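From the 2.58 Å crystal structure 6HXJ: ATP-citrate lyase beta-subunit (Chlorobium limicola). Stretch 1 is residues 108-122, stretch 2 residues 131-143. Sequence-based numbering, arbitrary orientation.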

ATOM      1  N   SER A 108      14.352 -42.034  61.272  1.00 89.53           N
ATOM      2  CA  SER A 108      13.930 -42.163  59.894  1.00 86.74           C
ATOM      3  C   SER A 108      12.550 -41.597  59.766  1.00 89.15           C
ATOM      4  O   SER A 108      11.711 -41.774  60.655  1.00 90.17           O
ATOM      5  CB  SER A 108      13.952 -43.609  59.410  1.00 91.60           C
ATOM      6  OG  SER A 108      12.905 -44.377  59.978  1.00105.67           O
ATOM      7  N   ILE A 109      12.320 -40.910  58.655  1.00 83.07           N
ATOM      8  CA  ILE A 109      11.034 -40.337  58.262  1.00 80.37           C
ATOM      9  C   ILE A 109      10.698 -40.885  56.858  1.00 83.77           C
ATOM     10  O   ILE A 109      11.454 -40.662  55.917  1.00 81.12           O
ATOM     11  CB  ILE A 109      10.985 -38.791  58.436  1.00 81.19           C
ATOM     12  CG1 ILE A 109       9.645 -38.222  58.004  1.00 79.83           C
ATOM     13  CG2 ILE A 109      12.146 -38.050  57.777  1.00 80.31           C
ATOM     14  CD1 ILE A 109       9.136 -37.108  58.882  1.00 89.94           C
ATOM     15  N   ILE A 110       9.675 -41.743  56.792  1.00 81.99           N
ATOM     16  CA  ILE A 110       9.277 -42.452  55.576  1.00 82.56           C
ATOM     17  C   ILE A 110       7.887 -42.016  55.194  1.00 86.07           C
ATOM     18  O   ILE A 110       6.963 -42.145  56.007  1.00 87.04           O
ATOM     19  CB  ILE A 110       9.434 -43.997  55.727  1.00 88.49           C
ATOM     20  CG1 ILE A 110       8.612 -44.517  56.953  1.00 91.99           C
ATOM     21  CG2 ILE A 110      10.916 -44.348  55.859  1.00 89.89           C
ATOM     22  CD1 ILE A 110       8.945 -45.890  57.599  1.00101.49           C
ATOM     23  N   GLY A 111       7.752 -41.439  53.997  1.00 79.22           N
ATOM     24  CA  GLY A 111       6.482 -40.927  53.508  1.00 77.16           C
ATOM     25  C   GLY A 111       5.463 -42.010  53.231  1.00 84.35           C
ATOM     26  O   GLY A 111       5.833 -43.157  52.961  1.00 87.06           O
ATOM     27  N   ASN A 112       4.178 -41.654  53.321  1.00 79.96           N
ATOM     28  CA  ASN A 112       3.038 -42.549  53.083  1.00 80.68           C
ATOM     29  C   ASN A 112       1.853 -41.737  52.526  1.00 83.40           C
ATOM     30  O   ASN A 112       1.928 -40.506  52.509  1.00 81.67           O
ATOM     31  CB  ASN A 112       2.643 -43.318  54.358  1.00 81.94           C
ATOM     32  CG  ASN A 112       2.395 -42.458  55.565  1.00 91.69           C
ATOM     33  OD1 ASN A 112       1.587 -41.527  55.543  1.00 86.23           O
ATOM     34  ND2 ASN A 112       3.103 -42.749  56.641  1.00 83.49           N
ATOM     35  N   LYS A 113       0.766 -42.414  52.097  1.00 79.16           N
ATOM     36  CA  LYS A 113      -0.383 -41.773  51.457  1.00 77.02           C
ATOM     37  C   LYS A 113      -0.979 -40.619  52.252  1.00 82.36           C
ATOM     38  O   LYS A 113      -1.521 -39.702  51.647  1.00 81.24           O
ATOM     39  CB  LYS A 113      -1.470 -42.795  51.060  1.00 79.54           C
ATOM     40  CG  LYS A 113      -2.054 -43.605  52.212  1.00101.96           C
ATOM     41  CD  LYS A 113      -3.155 -44.599  51.793  1.00112.37           C
ATOM     42  CE  LYS A 113      -3.957 -45.131  52.979  1.00120.90           C
ATOM     43  NZ  LYS A 113      -3.198 -46.102  53.833  1.00127.94           N
ATOM     44  N   ASP A 114      -0.819 -40.630  53.584  1.00 81.79           N
ATOM     45  CA  ASP A 114      -1.383 -39.645  54.524  1.00 80.60           C
ATOM     46  C   ASP A 114      -0.384 -38.619  55.074  1.00 78.83           C
ATOM     47  O   ASP A 114      -0.766 -37.733  55.814  1.00 77.56           O
ATOM     48  CB  ASP A 114      -2.098 -40.382  55.689  1.00 85.63           C
ATOM     49  CG  ASP A 114      -3.201 -41.358  55.256  1.00108.36           C
ATOM     50  OD1 ASP A 114      -4.010 -40.997  54.350  1.00106.54           O
ATOM     51  OD2 ASP A 114      -3.270 -42.471  55.836  1.00123.05           O
ATOM     52  N   GLY A 115       0.874 -38.747  54.723  1.00 74.10           N
ATOM     53  CA  GLY A 115       1.909 -37.836  55.177  1.00 73.50           C
ATOM     54  C   GLY A 115       3.140 -38.699  55.299  1.00 79.11           C
ATOM     55  O   GLY A 115       3.514 -39.412  54.355  1.00 78.87           O
ATOM     56  N   ALA A 116       3.772 -38.638  56.468  1.00 75.77           N
ATOM     57  CA  ALA A 116       4.939 -39.445  56.760  1.00 77.03           C
ATOM     58  C   ALA A 116       4.851 -40.099  58.117  1.00 86.00           C
ATOM     59  O   ALA A 116       3.903 -39.882  58.867  1.00 85.86           O
ATOM     60  CB  ALA A 116       6.138 -38.508  56.699  1.00 77.01           C
ATOM     61  N   GLU A 117       5.829 -40.942  58.412  1.00 86.33           N
ATOM     62  CA  GLU A 117       5.944 -41.637  59.681  1.00 88.47           C
ATOM     63  C   GLU A 117       7.361 -41.438  60.201  1.00 92.58           C
ATOM     64  O   GLU A 117       8.322 -41.653  59.453  1.00 92.29           O
ATOM     65  CB  GLU A 117       5.661 -43.119  59.497  1.00 92.02           C
ATOM     66  CG  GLU A 117       5.315 -43.842  60.782  1.00117.10           C
ATOM     67  CD  GLU A 117       4.962 -45.308  60.611  1.00160.45           C
ATOM     68  OE1 GLU A 117       5.689 -46.026  59.883  1.00162.30           O
ATOM     69  OE2 GLU A 117       3.947 -45.737  61.208  1.00162.81           O
ATOM     70  N   LEU A 118       7.486 -40.996  61.457  1.00 89.04           N
ATOM     71  CA  LEU A 118       8.772 -40.783  62.077  1.00 89.87           C
ATOM     72  C   LEU A 118       9.038 -41.928  63.019  1.00 98.14           C
ATOM     73  O   LEU A 118       8.272 -42.139  63.950  1.00 99.51           O
ATOM     74  CB  LEU A 118       8.798 -39.434  62.791  1.00 89.37           C
ATOM     75  CG  LEU A 118      10.087 -39.022  63.506  1.00 95.71           C
ATOM     76  CD1 LEU A 118      11.257 -38.815  62.553  1.00 94.65           C
ATOM     77  CD2 LEU A 118       9.866 -37.791  64.309  1.00 99.69           C
ATOM     78  N   LEU A 119      10.080 -42.707  62.736  1.00 97.08           N
ATOM     79  CA  LEU A 119      10.468 -43.845  63.562  1.00100.74           C
ATOM     80  C   LEU A 119      11.693 -43.413  64.349  1.00107.98           C
ATOM     81  O   LEU A 119      12.623 -42.832  63.779  1.00106.25           O
ATOM     82  CB  LEU A 119      10.750 -45.101  62.701  1.00101.44           C
ATOM     83  CG  LEU A 119       9.534 -45.970  62.331  1.00106.28           C
ATOM     84  CD1 LEU A 119       8.669 -45.306  61.311  1.00103.80           C
ATOM     85  CD2 LEU A 119       9.964 -47.296  61.773  1.00109.80           C
ATOM     86  N   ILE A 120      11.667 -43.633  65.670  1.00108.64           N
ATOM     87  CA  ILE A 120      12.771 -43.262  66.547  1.00110.97           C
ATOM     88  C   ILE A 120      13.221 -44.440  67.425  1.00117.28           C
ATOM     89  O   ILE A 120      12.399 -45.188  67.940  1.00117.56           O
ATOM     90  CB  ILE A 120      12.442 -41.972  67.366  1.00114.86           C
ATOM     91  CG1 ILE A 120      13.713 -41.360  67.984  1.00117.33           C
ATOM     92  CG2 ILE A 120      11.320 -42.179  68.421  1.00116.96           C
ATOM     93  CD1 ILE A 120      13.525 -40.003  68.473  1.00128.27           C
ATOM     94  N   SER A 121      14.525 -44.590  67.604  1.00116.31           N
ATOM     95  CA  SER A 121      15.056 -45.630  68.485  1.00119.85           C
ATOM     96  C   SER A 121      16.265 -45.137  69.245  1.00126.23           C
ATOM     97  O   SER A 121      17.053 -44.348  68.726  1.00124.13           O
ATOM     98  CB  SER A 121      15.414 -46.891  67.705  1.00124.04           C
ATOM     99  OG  SER A 121      15.580 -47.981  68.594  1.00136.98           O
ATOM    100  N   LYS A 122      16.417 -45.609  70.477  1.00127.82           N
ATOM    101  CA  LYS A 122      17.569 -45.284  71.322  1.00130.26           C
ATOM    102  C   LYS A 122      18.717 -46.245  70.991  1.00136.60           C
ATOM    103  O   LYS A 122      19.873 -45.935  71.271  1.00136.89           O
ATOM    104  CB  LYS A 122      17.180 -45.388  72.800  1.00135.48           C
ATOM    105  CG  LYS A 122      17.804 -44.317  73.679  1.00146.28           C
ATOM    106  CD  LYS A 122      17.309 -44.405  75.120  1.00155.77           C
ATOM    107  CE  LYS A 122      18.147 -43.560  76.047  1.00161.66           C
ATOM    108  NZ  LYS A 122      17.963 -43.955  77.468  1.00169.83           N
ATOM    109  N   ASN A 131      16.558 -55.136  67.849  1.00148.03           N
ATOM    110  CA  ASN A 131      15.940 -54.064  68.629  1.00147.16           C
ATOM    111  C   ASN A 131      14.912 -53.278  67.807  1.00150.07           C
ATOM    112  O   ASN A 131      14.978 -52.049  67.686  1.00149.44           O
ATOM    113  CB  ASN A 131      17.001 -53.137  69.235  1.00145.70           C
ATOM    114  CG  ASN A 131      17.848 -53.788  70.294  1.00160.99           C
ATOM    115  OD1 ASN A 131      17.348 -54.412  71.235  1.00152.90           O
ATOM    116  ND2 ASN A 131      19.153 -53.675  70.139  1.00151.83           N
ATOM    117  N   TRP A 132      13.940 -54.001  67.252  1.00146.02           N
ATOM    118  CA  TRP A 132      12.868 -53.358  66.512  1.00145.43           C
ATOM    119  C   TRP A 132      11.629 -53.091  67.400  1.00148.25           C
ATOM    120  O   TRP A 132      10.719 -52.384  66.976  1.00148.18           O
ATOM    121  CB  TRP A 132      12.525 -54.091  65.210  1.00144.29           C
ATOM    122  CG  TRP A 132      11.876 -53.179  64.206  1.00145.32           C
ATOM    123  CD1 TRP A 132      10.548 -53.117  63.898  1.00148.37           C
ATOM    124  CD2 TRP A 132      12.503 -52.095  63.495  1.00145.02           C
ATOM    125  NE1 TRP A 132      10.315 -52.096  63.001  1.00147.80           N
ATOM    126  CE2 TRP A 132      11.498 -51.455  62.736  1.00148.93           C
ATOM    127  CE3 TRP A 132      13.824 -51.621  63.402  1.00146.08           C
ATOM    128  CZ2 TRP A 132      11.775 -50.379  61.885  1.00148.01           C
ATOM    129  CZ3 TRP A 132      14.092 -50.543  62.573  1.00147.30           C
ATOM    130  CH2 TRP A 132      13.076 -49.936  61.824  1.00147.89           C
ATOM    131  N   ASP A 133      11.630 -53.583  68.657  1.00143.57           N
ATOM    132  CA  ASP A 133      10.544 -53.313  69.614  1.00142.88           C
ATOM    133  C   ASP A 133      10.825 -51.967  70.280  1.00143.02           C
ATOM    134  O   ASP A 133       9.906 -51.308  70.785  1.00142.92           O
ATOM    135  CB  ASP A 133      10.465 -54.434  70.682  1.00145.53           C
ATOM    136  CG  ASP A 133       9.362 -55.479  70.522  1.00159.59           C
ATOM    137  OD1 ASP A 133       8.869 -55.664  69.379  1.00161.40           O
ATOM    138  OD2 ASP A 133       9.032 -56.152  71.527  1.00163.84           O
ATOM    139  N   SER A 134      12.116 -51.574  70.274  1.00136.01           N
ATOM    140  CA  SER A 134      12.598 -50.325  70.853  1.00134.12           C
ATOM    141  C   SER A 134      12.115 -49.120  70.061  1.00134.20           C
ATOM    142  O   SER A 134      12.089 -48.013  70.593  1.00132.87           O
ATOM    143  CB  SER A 134      14.121 -50.335  70.952  1.00137.06           C
ATOM    144  OG  SER A 134      14.785 -50.307  69.703  1.00143.35           O
ATOM    145  N   VAL A 135      11.735 -49.352  68.792  1.00134.47           N
ATOM    146  CA  VAL A 135      11.273 -48.349  67.837  1.00128.79           C
ATOM    147  C   VAL A 135       9.867 -47.832  68.165  1.00129.23           C
ATOM    148  O   VAL A 135       8.895 -48.593  68.239  1.00130.66           O
ATOM    149  CB  VAL A 135      11.390 -48.823  66.364  1.00129.42           C
ATOM    150  CG1 VAL A 135      10.770 -47.823  65.400  1.00125.52           C
ATOM    151  CG2 VAL A 135      12.838 -49.092  65.980  1.00129.35           C
ATOM    152  N   ARG A 136       9.805 -46.517  68.393  1.00120.84           N
ATOM    153  CA  ARG A 136       8.584 -45.765  68.639  1.00118.73           C
ATOM    154  C   ARG A 136       8.319 -44.940  67.395  1.00115.11           C
ATOM    155  O   ARG A 136       9.203 -44.245  66.883  1.00111.38           O
ATOM    156  CB  ARG A 136       8.684 -44.903  69.920  1.00121.05           C
ATOM    157  CG  ARG A 136       8.990 -45.705  71.194  1.00130.57           C
ATOM    158  CD  ARG A 136       7.954 -46.780  71.465  1.00135.68           C
ATOM    159  NE  ARG A 136       8.365 -47.686  72.534  1.00140.82           N
ATOM    160  CZ  ARG A 136       7.834 -48.888  72.735  1.00145.09           C
ATOM    161  NH1 ARG A 136       8.263 -49.650  73.734  1.00112.70           N
ATOM    162  NH2 ARG A 136       6.878 -49.343  71.932  1.00135.30           N
ATOM    163  N   ARG A 137       7.130 -45.107  66.854  1.00110.14           N
ATOM    164  CA  ARG A 137       6.760 -44.452  65.626  1.00106.70           C
ATOM    165  C   ARG A 137       5.536 -43.591  65.785  1.00109.14           C
ATOM    166  O   ARG A 137       4.580 -43.984  66.451  1.00110.77           O
ATOM    167  CB  ARG A 137       6.591 -45.466  64.475  1.00106.89           C
ATOM    168  CG  ARG A 137       5.774 -46.711  64.799  1.00123.88           C
ATOM    169  CD  ARG A 137       5.470 -47.519  63.553  1.00146.76           C
ATOM    170  NE  ARG A 137       6.593 -48.369  63.145  1.00165.45           N
ATOM    171  CZ  ARG A 137       6.527 -49.304  62.196  1.00181.52           C
ATOM    172  NH1 ARG A 137       5.389 -49.520  61.542  1.00167.07           N
ATOM    173  NH2 ARG A 137       7.596 -50.031  61.896  1.00168.42           N
ATOM    174  N   ILE A 138       5.571 -42.402  65.178  1.00102.02           N
ATOM    175  CA  ILE A 138       4.404 -41.519  65.125  1.00101.03           C
ATOM    176  C   ILE A 138       4.081 -41.202  63.676  1.00 98.73           C
ATOM    177  O   ILE A 138       4.984 -41.128  62.857  1.00 96.84           O
ATOM    178  CB  ILE A 138       4.411 -40.251  66.017  1.00105.56           C
ATOM    179  CG1 ILE A 138       5.493 -39.247  65.596  1.00104.00           C
ATOM    180  CG2 ILE A 138       4.470 -40.585  67.477  1.00110.03           C
ATOM    181  CD1 ILE A 138       4.933 -37.930  65.163  1.00110.50           C
ATOM    182  N   GLN A 139       2.802 -41.000  63.364  1.00 92.81           N
ATOM    183  CA  GLN A 139       2.368 -40.654  62.025  1.00 88.89           C
ATOM    184  C   GLN A 139       2.143 -39.148  61.937  1.00 93.05           C
ATOM    185  O   GLN A 139       1.337 -38.592  62.685  1.00 94.46           O
ATOM    186  CB  GLN A 139       1.113 -41.443  61.651  1.00 90.20           C
ATOM    187  CG  GLN A 139       0.329 -40.909  60.445  1.00 83.19           C
ATOM    188  CD  GLN A 139       1.014 -41.145  59.153  1.00 94.10           C
ATOM    189  OE1 GLN A 139       1.755 -42.106  58.986  1.00 93.36           O
ATOM    190  NE2 GLN A 139       0.772 -40.277  58.201  1.00 98.28           N
ATOM    191  N   ILE A 140       2.903 -38.489  61.056  1.00 88.16           N
ATOM    192  CA  ILE A 140       2.793 -37.059  60.809  1.00 87.71           C
ATOM    193  C   ILE A 140       1.808 -36.882  59.682  1.00 91.97           C
ATOM    194  O   ILE A 140       2.109 -37.237  58.544  1.00 90.71           O
ATOM    195  CB  ILE A 140       4.166 -36.396  60.521  1.00 89.18           C
ATOM    196  CG1 ILE A 140       5.082 -36.506  61.746  1.00 91.11           C
ATOM    197  CG2 ILE A 140       3.997 -34.926  60.105  1.00 89.26           C
ATOM    198  CD1 ILE A 140       6.385 -36.871  61.424  1.00 99.88           C
ATOM    199  N   GLU A 141       0.614 -36.372  59.993  1.00 92.01           N
ATOM    200  CA  GLU A 141      -0.400 -36.099  58.977  1.00 92.17           C
ATOM    201  C   GLU A 141       0.063 -34.946  58.123  1.00 94.83           C
ATOM    202  O   GLU A 141       0.737 -34.040  58.628  1.00 94.26           O
ATOM    203  CB  GLU A 141      -1.757 -35.818  59.604  1.00 97.11           C
ATOM    204  CG  GLU A 141      -2.509 -37.093  59.966  1.00116.04           C
ATOM    205  CD  GLU A 141      -2.767 -38.060  58.820  1.00144.88           C
ATOM    206  OE1 GLU A 141      -3.454 -37.666  57.845  1.00151.77           O
ATOM    207  OE2 GLU A 141      -2.280 -39.213  58.899  1.00128.96           O
ATOM    208  N   LEU A 142      -0.186 -35.045  56.815  1.00 90.99           N
ATOM    209  CA  LEU A 142       0.235 -34.080  55.800  1.00 89.34           C
ATOM    210  C   LEU A 142      -0.175 -32.645  56.172  1.00 95.58           C
ATOM    211  O   LEU A 142      -1.356 -32.381  56.446  1.00 95.21           O
ATOM    212  CB  LEU A 142      -0.330 -34.508  54.440  1.00 87.99           C
ATOM    213  CG  LEU A 142       0.166 -33.779  53.209  1.00 91.12           C
ATOM    214  CD1 LEU A 142       1.565 -34.208  52.818  1.00 88.67           C
ATOM    215  CD2 LEU A 142      -0.747 -34.037  52.079  1.00 94.67           C
ATOM    216  N   ASP A 143       0.850 -31.756  56.274  1.00 94.00           N
ATOM    217  CA  ASP A 143       0.758 -30.332  56.648  1.00 96.97           C
ATOM    218  C   ASP A 143       0.260 -30.092  58.096  1.00103.25           C
ATOM    219  O   ASP A 143      -0.076 -28.957  58.447  1.00106.03           O
ATOM    220  CB  ASP A 143      -0.085 -29.522  55.615  1.00100.03           C
ATOM    221  CG  ASP A 143       0.412 -29.581  54.178  1.00104.71           C
ATOM    222  OD1 ASP A 143       1.644 -29.471  53.967  1.00103.57           O
ATOM    223  OD2 ASP A 143      -0.437 -29.698  53.258  1.00112.65           O
TER

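The two stretches pair as antiparallel β-strands, 115-121 against 136-141, and the backbone does most of the holding. Hydrogen-bonded pairs alternate along the ladder. Ala 116 N donates to Ile 140 O (3.0 Å) and Ile 140 N to Ala 116 O (2.8 Å); Leu 118 N reaches Ile 138 O (2.9 Å) and Ile 138 N reaches Leu 118 O (3.0 Å); Ile 120 N and Arg 136 N repeat the pattern with Arg 136 O (2.8 Å) and Ile 120 O (2.9 Å). Leu 142 N extends it to Asp 114 O (2.9 Å). The intervening residues of stretch 1 turn their amides the other way: Glu 117 N and Leu 119 N donate to Ile 110 O (2.9 Å) and Ser 108 O (2.8 Å), and their carbonyls there accept from Ile 110 N (Glu 117 O, 3.0 Å) and Ser 108 N (Leu 119 O, 3.1 Å).

Two carboxamides close the turn end. Asn 112 ND2 donates to Gln 139 OE1 (2.8 Å), while Gln 139 NE2 donates to Asn 112 OD1 (3.0 Å). Amides suit this exchange because each carries both donor and acceptor. Asn 112 OD1 also accepts from Asp 114 N (3.2 Å), steadying the type I turn that ends at Gly 115. There glycine is required: a CB would clash with Ile 140 O and jam against the preceding carbonyl.

Side chains sort by face. With Ala 116, whose methyl takes little room, Leu 118 and Ile 140 form a buried apolar patch, Leu 118 CB lying 3.8 Å from Ile 140 CD1, which also meets Ile 109 CD1 at 3.8 Å. On the face of Glu 117 and Arg 137, Glu 117 OE1 forms a long salt bridge to Arg 137 NH1 (3.9 Å), over the guanidinium face and thus purely electrostatic. Nearby, buried Leu 119 packs its CD2 against Trp 132 CZ2 (3.6 Å) and Val 135 CG1 (3.8 Å).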